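Local coordinates for protein tyrosinase (Aspergillus oryzae, PDB 6JU8) that probably oxidises L-tyrosine and L-dopa to L-dopaquinone with molecular oxygen at a dinuclear copper centre, as a melanin-forming monooxygenase of the tyrosinase family, at residues Q116-Y119 and E120-D124; T44-V47 and E48-V52. The protein carries 1 engineered substitution. One frame throughout, in Å; residues are numbered along the deposited sequence.

Interaction 1: Q116-Y119 and E120-D124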
# COMPACT_ATOMS: atom_id res chain seq x y z
N GLN A 116 -8.85 -25.45 -11.51
CA GLN A 116 -8.80 -26.88 -11.22
C GLN A 116 -7.73 -27.16 -10.17
O GLN A 116 -7.93 -27.97 -9.27
CB GLN A 116 -8.50 -27.65 -12.50
CG GLN A 116 -8.47 -29.18 -12.30
CD GLN A 116 -8.18 -29.91 -13.59
OE1 GLN A 116 -8.61 -29.50 -14.66
NE2 GLN A 116 -7.42 -31.00 -13.52
N VAL A 117 -6.56 -26.55 -10.32
CA VAL A 117 -5.47 -26.74 -9.35
C VAL A 117 -5.90 -26.30 -7.96
O VAL A 117 -5.62 -26.96 -6.95
CB VAL A 117 -4.20 -25.99 -9.80
CG1 VAL A 117 -3.16 -25.96 -8.70
CG2 VAL A 117 -3.67 -26.66 -11.07
N ILE A 118 -6.58 -25.15 -7.89
CA ILE A 118 -7.12 -24.69 -6.61
C ILE A 118 -8.10 -25.67 -5.99
O ILE A 118 -7.96 -26.02 -4.80
CB ILE A 118 -7.75 -23.29 -6.76
CG1 ILE A 118 -6.68 -22.24 -7.08
CG2 ILE A 118 -8.52 -22.94 -5.49
CD1 ILE A 118 -7.28 -20.94 -7.59
N TYR A 119 -9.06 -26.16 -6.76
CA TYR A 119 -10.02 -27.14 -6.29
C TYR A 119 -9.31 -28.38 -5.76
O TYR A 119 -9.64 -28.89 -4.70
CB TYR A 119 -10.95 -27.53 -7.44
CG TYR A 119 -11.84 -28.72 -7.17
CD1 TYR A 119 -13.02 -28.60 -6.43
CD2 TYR A 119 -11.51 -29.99 -7.69
CE1 TYR A 119 -13.85 -29.71 -6.20
CE2 TYR A 119 -12.33 -31.07 -7.46
CZ TYR A 119 -13.48 -30.94 -6.72
OH TYR A 119 -14.28 -32.04 -6.51
N GLU A 120 -8.33 -28.89 -6.51
CA GLU A 120 -7.59 -30.07 -6.02
C GLU A 120 -6.88 -29.80 -4.70
O GLU A 120 -6.88 -30.68 -3.82
CB GLU A 120 -6.61 -30.52 -7.12
CG GLU A 120 -7.37 -31.13 -8.28
CD GLU A 120 -6.52 -31.41 -9.51
OE1 GLU A 120 -5.31 -31.12 -9.50
OE2 GLU A 120 -7.10 -31.91 -10.50
N ALA A 121 -6.33 -28.60 -4.53
CA ALA A 121 -5.71 -28.25 -3.26
C ALA A 121 -6.77 -28.11 -2.17
O ALA A 121 -6.54 -28.42 -0.99
CB ALA A 121 -4.89 -26.97 -3.39
N MET A 122 -7.98 -27.67 -2.52
CA MET A 122 -9.05 -27.60 -1.51
C MET A 122 -9.40 -28.97 -0.98
O MET A 122 -9.58 -29.19 0.21
CB MET A 122 -10.33 -27.01 -2.12
CG MET A 122 -10.25 -25.52 -2.43
SD MET A 122 -11.82 -24.97 -3.13
CE MET A 122 -11.55 -23.19 -3.11
N LEU A 123 -9.49 -29.95 -1.88
CA LEU A 123 -9.76 -31.31 -1.43
C LEU A 123 -8.69 -31.82 -0.49
O LEU A 123 -9.01 -32.52 0.48
CB LEU A 123 -9.88 -32.23 -2.65
CG LEU A 123 -11.06 -31.98 -3.58
CD1 LEU A 123 -11.13 -33.10 -4.62
CD2 LEU A 123 -12.36 -31.85 -2.80
N ASP A 124 -7.41 -31.56 -0.77
CA ASP A 124 -6.32 -31.97 0.13
C ASP A 124 -6.44 -31.26 1.47
O ASP A 124 -6.22 -31.86 2.53
CB ASP A 124 -4.96 -31.66 -0.50
CG ASP A 124 -4.63 -32.48 -1.72
OD1 ASP A 124 -4.84 -33.69 -1.69
OD2 ASP A 124 -4.18 -31.93 -2.75

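Interaction 2: T44-V47 and E48-V52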
# COMPACT_ATOMS: atom_id res chain seq x y z
N THR A 44 -12.57 -19.67 3.31
CA THR A 44 -11.46 -20.39 3.95
C THR A 44 -10.78 -21.35 2.99
O THR A 44 -9.55 -21.41 2.90
CB THR A 44 -12.01 -21.14 5.17
OG1 THR A 44 -12.53 -20.21 6.13
CG2 THR A 44 -10.91 -21.94 5.89
N LEU A 45 -11.56 -22.12 2.23
CA LEU A 45 -10.99 -23.06 1.27
C LEU A 45 -10.11 -22.34 0.25
O LEU A 45 -9.02 -22.78 -0.12
CB LEU A 45 -12.14 -23.78 0.56
CG LEU A 45 -12.86 -24.88 1.36
CD1 LEU A 45 -14.06 -25.40 0.57
CD2 LEU A 45 -11.87 -25.99 1.76
N PHE A 46 -10.61 -21.20 -0.26
CA PHE A 46 -9.89 -20.50 -1.32
C PHE A 46 -8.59 -19.93 -0.74
O PHE A 46 -7.51 -20.10 -1.30
CB PHE A 46 -10.77 -19.44 -1.95
CG PHE A 46 -10.29 -18.73 -3.19
CD1 PHE A 46 -9.15 -19.09 -3.89
CD2 PHE A 46 -11.02 -17.63 -3.67
CE1 PHE A 46 -8.72 -18.41 -5.03
CE2 PHE A 46 -10.62 -16.97 -4.82
CZ PHE A 46 -9.48 -17.36 -5.51
N VAL A 47 -8.68 -19.28 0.42
CA VAL A 47 -7.47 -18.72 1.05
C VAL A 47 -6.46 -19.80 1.39
O VAL A 47 -5.26 -19.68 1.11
CB VAL A 47 -7.86 -17.94 2.33
CG1 VAL A 47 -6.64 -17.58 3.14
CG2 VAL A 47 -8.66 -16.70 1.96
N GLU A 48 -6.92 -20.90 1.99
CA GLU A 48 -5.98 -21.92 2.45
C GLU A 48 -5.39 -22.67 1.25
O GLU A 48 -4.19 -22.94 1.25
CB GLU A 48 -6.65 -22.90 3.41
CG GLU A 48 -7.11 -22.26 4.72
CD GLU A 48 -6.04 -21.99 5.74
OE1 GLU A 48 -4.85 -22.29 5.51
OE2 GLU A 48 -6.36 -21.47 6.83
N ALA A 49 -6.22 -22.95 0.25
CA ALA A 49 -5.69 -23.64 -0.93
C ALA A 49 -4.69 -22.77 -1.68
O ALA A 49 -3.62 -23.24 -2.12
CB ALA A 49 -6.81 -24.04 -1.87
N LEU A 50 -5.05 -21.50 -1.88
CA LEU A 50 -4.14 -20.66 -2.67
C LEU A 50 -2.83 -20.43 -1.92
O LEU A 50 -1.76 -20.35 -2.50
CB LEU A 50 -4.79 -19.34 -3.05
CG LEU A 50 -3.99 -18.46 -4.00
CD1 LEU A 50 -3.61 -19.17 -5.29
CD2 LEU A 50 -4.79 -17.20 -4.34
N THR A 51 -2.93 -20.35 -0.60
CA THR A 51 -1.72 -20.23 0.21
C THR A 51 -0.79 -21.43 0.01
O THR A 51 0.41 -21.26 -0.23
CB THR A 51 -2.06 -20.07 1.71
OG1 THR A 51 -2.77 -18.83 1.84
CG2 THR A 51 -0.81 -20.01 2.55
N VAL A 52 -1.31 -22.65 0.10
CA VAL A 52 -0.53 -23.84 -0.17
C VAL A 52 0.08 -23.80 -1.55
O VAL A 52 1.28 -24.05 -1.72
CB VAL A 52 -1.41 -25.10 -0.02
CG1 VAL A 52 -0.73 -26.33 -0.61
CG2 VAL A 52 -1.74 -25.35 1.45

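Interaction 1: Q116-Y119 and E120-D124
Gln116 and Glu120, one helical turn apart, are joined twice: Glu120 N is hydrogen-bonded to Gln116 O at 2.9 Å, and the amide NE2 of Gln116 gives a longer bond to carboxylate OE2 of Glu120, 3.2 Å with an N-H...O angle of 160°. The pair lies on helix 103-129 of the common central domain of tyrosinase, an i to i+4 contact along an alpha-helix, and the next turn of backbone bonds includes Met122 N to Ile118 O at 2.8 Å. In the side-chain bond the acceptor sits in the plane of the Gln116 amide, but OE2 is met from above the carboxylate plane, and the amide and carboxylate planes are 68° apart. Gln116 reaches out with an extended chain, its CG anti to the backbone N (chi1 -178°), whereas CG of Glu120 leans back over the turn to 3.4 Å from the carbonyl O of Gln116. Both ends have further partners near the N terminus: Gln116 OE1 accepts from the backbone N of Thr10 and of Gly11, and Glu120 OE1 is hydrogen-bonded to Tyr7 OH. The amide is thereby gripped at its oxygen and its nitrogen, which fixes its flip. Leu123 lies across the Tyr119 ring, its CG over one face and offset toward the rim, with CD1 of Leu123 3.7 Å from Tyr119 CE2. Another apolar contact pairs Ile118 with Met122, and both also touch Trp145. The extended Met122 chain brings its methyl CE to 3.9 Å from Ile118 CG2.

Interaction 2: T44-V47 and E48-V52
Thr51 turns its hydroxyl back along helix 41-55 toward Val47, OG1 lying beside its own backbone N and anti to its carbonyl carbon (chi1 -63°). Thr51 OG1 donates a hydrogen bond of 2.7 Å to Val47 O, the carbonyl that also accepts from Thr51 N at 3.0 Å. One oxygen thus takes two bonds from one residue, on opposite faces of its plane. In Glu48 the first torsion likewise sets CG beside the backbone N, which brings Glu48 CG to 3.2 Å from Thr44 O and 4.0 Å from the methyl CG2 of Thr44; a chi2 of -78° then bends the carboxylate end beyond CG. The Thr44 and Glu48 side chains run alongside each other. Phe46 and Leu50 also point the same way, with ring atom CE1 of Phe46 4.2 Å from CD2 of Leu50, a loose apolar contact. The Phe46 ring also meets that of Trp145 with planes about 60° apart. On the backbone, Ala49 N is bonded to Leu45 O at 2.8 Å, and the Ala49 methyl comes close to the same oxygen. The polar groups are thus provided for in two ways: the Thr51 hydroxyl spends its proton within its own helix, whereas the Thr44 hydroxyl and the Glu48 carboxylate are met by partners beyond it, Thr44 OG1 by hydrogen bonds with Arg40 O and Leu182 N and Glu48 OE2 by a salt bridge with Lys193, which leaves the remaining side-chain contacts apolar.

From the N terminus the chain reaches interaction 2 first, within helix 41-55, and later interaction 1, within helix 103-129. Each is made of pairs one helical turn apart on a continuous helix, so neither closes a loop; they follow in series, neither nesting nor crossing. In space their centres lie about 9 Å apart and the two helices pack directly. Met122 is one of the links, with its CE 3.6 Å from Phe46 N and its CG 3.8 Å from Ala49 CB, while Ala121 also touches Ala49. Trp145, contacted by Ile118, Met122 and Phe46, spans both. Segments 116-119 and 120-124 further join the N-terminal residues Tyr7 to Gly11, and segments 44-47 and 48-52 strand 178-182.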